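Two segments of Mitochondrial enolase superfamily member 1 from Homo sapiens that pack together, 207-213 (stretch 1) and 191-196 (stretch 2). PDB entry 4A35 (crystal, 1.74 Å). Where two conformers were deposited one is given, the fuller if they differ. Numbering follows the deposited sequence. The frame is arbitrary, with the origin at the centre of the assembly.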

ATOM      1  N   GLN A 207      28.707 -19.939 -17.566  1.00 29.37           N
ATOM      2  CA  GLN A 207      29.445 -18.823 -18.200  1.00 30.56           C
ATOM      3  C   GLN A 207      29.366 -17.537 -17.341  1.00 31.78           C
ATOM      4  O   GLN A 207      30.403 -16.906 -17.072  1.00 31.87           O
ATOM      5  CB  GLN A 207      28.909 -18.568 -19.618  1.00 32.61           C
ATOM      6  CG  GLN A 207      29.395 -19.628 -20.623  1.00 64.40           C
ATOM      7  CD  GLN A 207      28.788 -19.579 -22.015  1.00 86.91           C
ATOM      8  OE1 GLN A 207      27.582 -19.377 -22.222  1.00 79.28           O
ATOM      9  NE2 GLN A 207      29.613 -19.870 -23.001  1.00 84.91           N
ATOM     10  N   LEU A 208      28.154 -17.181 -16.880  1.00 27.66           N
ATOM     11  CA  LEU A 208      27.954 -15.986 -16.024  1.00 26.37           C
ATOM     12  C   LEU A 208      28.714 -16.103 -14.696  1.00 30.76           C
ATOM     13  O   LEU A 208      29.371 -15.135 -14.270  1.00 28.71           O
ATOM     14  CB  LEU A 208      26.478 -15.762 -15.756  1.00 25.61           C
ATOM     15  CG  LEU A 208      25.654 -15.383 -16.982  1.00 29.34           C
ATOM     16  CD1 LEU A 208      24.191 -15.515 -16.659  1.00 27.75           C
ATOM     17  CD2 LEU A 208      26.012 -13.969 -17.479  1.00 31.27           C
ATOM     18  N   CYS A 209      28.654 -17.292 -14.077  1.00 26.77           N
ATOM     19  CA  CYS A 209      29.382 -17.592 -12.827  1.00 28.28           C
ATOM     20  C   CYS A 209      30.889 -17.430 -13.021  1.00 30.97           C
ATOM     21  O   CYS A 209      31.535 -16.723 -12.247  1.00 26.32           O
ATOM     22  CB  CYS A 209      29.047 -18.991 -12.333  1.00 29.70           C
ATOM     23  SG  CYS A 209      27.389 -19.133 -11.634  1.00 33.52           S
ATOM     24  N   ALA A 210      31.449 -18.092 -14.065  1.00 30.05           N
ATOM     25  CA  ALA A 210      32.872 -18.024 -14.370  1.00 31.23           C
ATOM     26  C   ALA A 210      33.311 -16.583 -14.587  1.00 32.71           C
ATOM     27  O   ALA A 210      34.353 -16.178 -14.055  1.00 31.58           O
ATOM     28  CB  ALA A 210      33.187 -18.874 -15.606  1.00 32.62           C
ATOM     29  N   GLN A 211      32.514 -15.794 -15.326  1.00 31.08           N
ATOM     30  CA  GLN A 211      32.867 -14.389 -15.592  1.00 32.00           C
ATOM     31  C   GLN A 211      32.855 -13.569 -14.273  1.00 32.21           C
ATOM     32  O   GLN A 211      33.823 -12.854 -13.975  1.00 31.57           O
ATOM     33  CB  GLN A 211      31.937 -13.773 -16.650  1.00 34.13           C
ATOM     34  CG  GLN A 211      32.305 -12.343 -17.040  1.00 36.54           C
ATOM     35  CD  GLN A 211      33.637 -12.255 -17.761  1.00 56.14           C
ATOM     36  OE1 GLN A 211      33.849 -12.870 -18.816  1.00 53.34           O
ATOM     37  NE2 GLN A 211      34.568 -11.480 -17.207  1.00 44.06           N
ATOM     38  N   ALA A 212      31.804 -13.732 -13.447  1.00 28.28           N
ATOM     39  CA  ALA A 212      31.715 -13.041 -12.151  1.00 27.13           C
ATOM     40  C   ALA A 212      32.915 -13.422 -11.260  1.00 28.41           C
ATOM     41  O   ALA A 212      33.571 -12.540 -10.705  1.00 27.26           O
ATOM     42  CB  ALA A 212      30.402 -13.406 -11.459  1.00 26.88           C
ATOM     43  N   LEU A 213      33.237 -14.741 -11.172  1.00 25.41           N
ATOM     44  CA  LEU A 213      34.379 -15.181 -10.345  1.00 26.87           C
ATOM     45  C   LEU A 213      35.706 -14.539 -10.838  1.00 33.69           C
ATOM     46  O   LEU A 213      36.499 -14.031 -10.027  1.00 33.68           O
ATOM     47  CB  LEU A 213      34.486 -16.707 -10.345  1.00 27.14           C
ATOM     48  CG  LEU A 213      33.402 -17.446  -9.555  1.00 29.83           C
ATOM     49  CD1 LEU A 213      33.369 -18.917  -9.938  1.00 30.91           C
ATOM     50  CD2 LEU A 213      33.538 -17.217  -8.014  1.00 27.70           C
TER
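Stretch 2 191-196: YTTSCA

How does the backbone of stretch 2 run as it meets the helix? Stretch 1 is helical throughout, with backbone hydrogen bonds such as Ala212 N to Leu208 O at 2.9 Å holding its turns. Stretch 2 starts as the end portion of an extended segment, Tyr191 and Thr192 being in a strand, and then folds into a type I turn from Thr193 to Ala196, closed by Ala196 N to Thr193 O at 3.1 Å. The two run in opposing order: the CA of Thr192 lies 8.0 Å from the CA of Ala212, whereas the CA of Cys195 comes within 5.8 Å of the CA of Leu208, so the gap narrows toward the turn.

Which bump fills which hollow? The bump is the sulfur of Cys195, whose CA-to-CB bond points toward the helix with chi1 in the m well. Cys195 SG settles among Leu208, Cys209 and Ala212, 3.6 Å from both Leu208 C and Cys209 N, close enough to touch the helix backbone itself. Around it, Leu208 CB is 3.9 Å from Cys195 SG, Cys209 SG is 4.0 Å from Cys195 SG, and Ala212 CB is 4.2 Å from Cys195 SG. The two sulfurs are in van der Waals contact, too far apart for a disulfide.

What touches beyond the sulfur? At one end Leu208 CD1 reaches Ser194 O at 3.9 Å; at the other, the small methyl of Ala212 meets that of Thr192, CB to CG2 at 4.4 Å, a looser fit.

What holds the two pieces in this shape? No hydrogen bond crosses between them, so the contact, burying about 200 Å², rests on packing. Within stretch 2, Ser194 N donates to Thr192 OG1 at 3.1 Å, tying the strand residue to the turn that carries Cys195.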

ATOM      1  N   TYR A 191      27.460  -7.655  -3.335  1.00 18.27           N
ATOM      2  CA  TYR A 191      27.218  -8.994  -3.860  1.00 18.34           C
ATOM      3  C   TYR A 191      26.620  -8.798  -5.223  1.00 20.14           C
ATOM      4  O   TYR A 191      26.019  -7.724  -5.475  1.00 19.13           O
ATOM      5  CB  TYR A 191      26.301  -9.829  -2.945  1.00 18.10           C
ATOM      6  CG  TYR A 191      24.843  -9.414  -2.872  1.00 18.95           C
ATOM      7  CD1 TYR A 191      23.896  -9.968  -3.735  1.00 20.16           C
ATOM      8  CD2 TYR A 191      24.369  -8.637  -1.809  1.00 18.20           C
ATOM      9  CE1 TYR A 191      22.540  -9.660  -3.620  1.00 20.85           C
ATOM     10  CE2 TYR A 191      22.997  -8.392  -1.636  1.00 19.31           C
ATOM     11  CZ  TYR A 191      22.090  -8.902  -2.550  1.00 21.72           C
ATOM     12  OH  TYR A 191      20.758  -8.641  -2.427  1.00 21.43           O
ATOM     13  N   THR A 192      26.765  -9.803  -6.095  1.00 18.15           N
ATOM     14  CA  THR A 192      26.201  -9.732  -7.422  1.00 19.62           C
ATOM     15  C   THR A 192      24.882 -10.581  -7.568  1.00 21.06           C
ATOM     16  O   THR A 192      24.787 -11.709  -7.103  1.00 20.93           O
ATOM     17  CB  THR A 192      27.217 -10.114  -8.513  1.00 26.80           C
ATOM     18  OG1 THR A 192      26.578  -9.877  -9.760  1.00 22.71           O
ATOM     19  CG2 THR A 192      27.731 -11.600  -8.399  1.00 22.13           C
ATOM     20  N   THR A 193      23.919 -10.018  -8.298  1.00 18.71           N
ATOM     21  CA  THR A 193      22.651 -10.693  -8.631  1.00 19.14           C
ATOM     22  C   THR A 193      22.712 -11.082 -10.142  1.00 22.00           C
ATOM     23  O   THR A 193      21.741 -11.590 -10.692  1.00 20.96           O
ATOM     24  CB  THR A 193      21.478  -9.801  -8.203  1.00 24.70           C
ATOM     25  OG1 THR A 193      21.592  -9.683  -6.784  1.00 23.13           O
ATOM     26  CG2 THR A 193      20.054 -10.431  -8.505  1.00 19.90           C
ATOM     27  N   SER A 194      23.856 -10.862 -10.793  1.00 22.62           N
ATOM     28  CA  SER A 194      23.958 -11.117 -12.231  0.50 24.38           C
ATOM     29  C   SER A 194      23.870 -12.625 -12.642  1.00 28.98           C
ATOM     30  O   SER A 194      23.624 -12.895 -13.816  1.00 30.54           O
ATOM     31  CB  SER A 194      25.211 -10.462 -12.801  0.50 29.30           C
ATOM     32  OG  SER A 194      25.081  -9.054 -12.667  0.50 38.21           O
ATOM     33  N   CYS A 195      24.009 -13.594 -11.715  1.00 24.89           N
ATOM     34  CA  CYS A 195      23.852 -15.038 -12.052  1.00 25.01           C
ATOM     35  C   CYS A 195      22.505 -15.568 -11.515  1.00 28.01           C
ATOM     36  O   CYS A 195      22.254 -16.789 -11.526  1.00 26.98           O
ATOM     37  CB  CYS A 195      25.012 -15.852 -11.471  1.00 25.67           C
ATOM     38  SG  CYS A 195      26.660 -15.234 -11.922  1.00 30.05           S
ATOM     39  N   ALA A 196      21.674 -14.668 -10.955  1.00 22.68           N
ATOM     40  CA  ALA A 196      20.481 -15.071 -10.221  1.00 20.61           C
ATOM     41  C   ALA A 196      19.270 -15.472 -11.046  1.00 23.17           C
ATOM     42  O   ALA A 196      18.420 -16.198 -10.522  1.00 21.09           O
ATOM     43  CB  ALA A 196      20.033 -13.914  -9.294  1.00 20.14           C
TER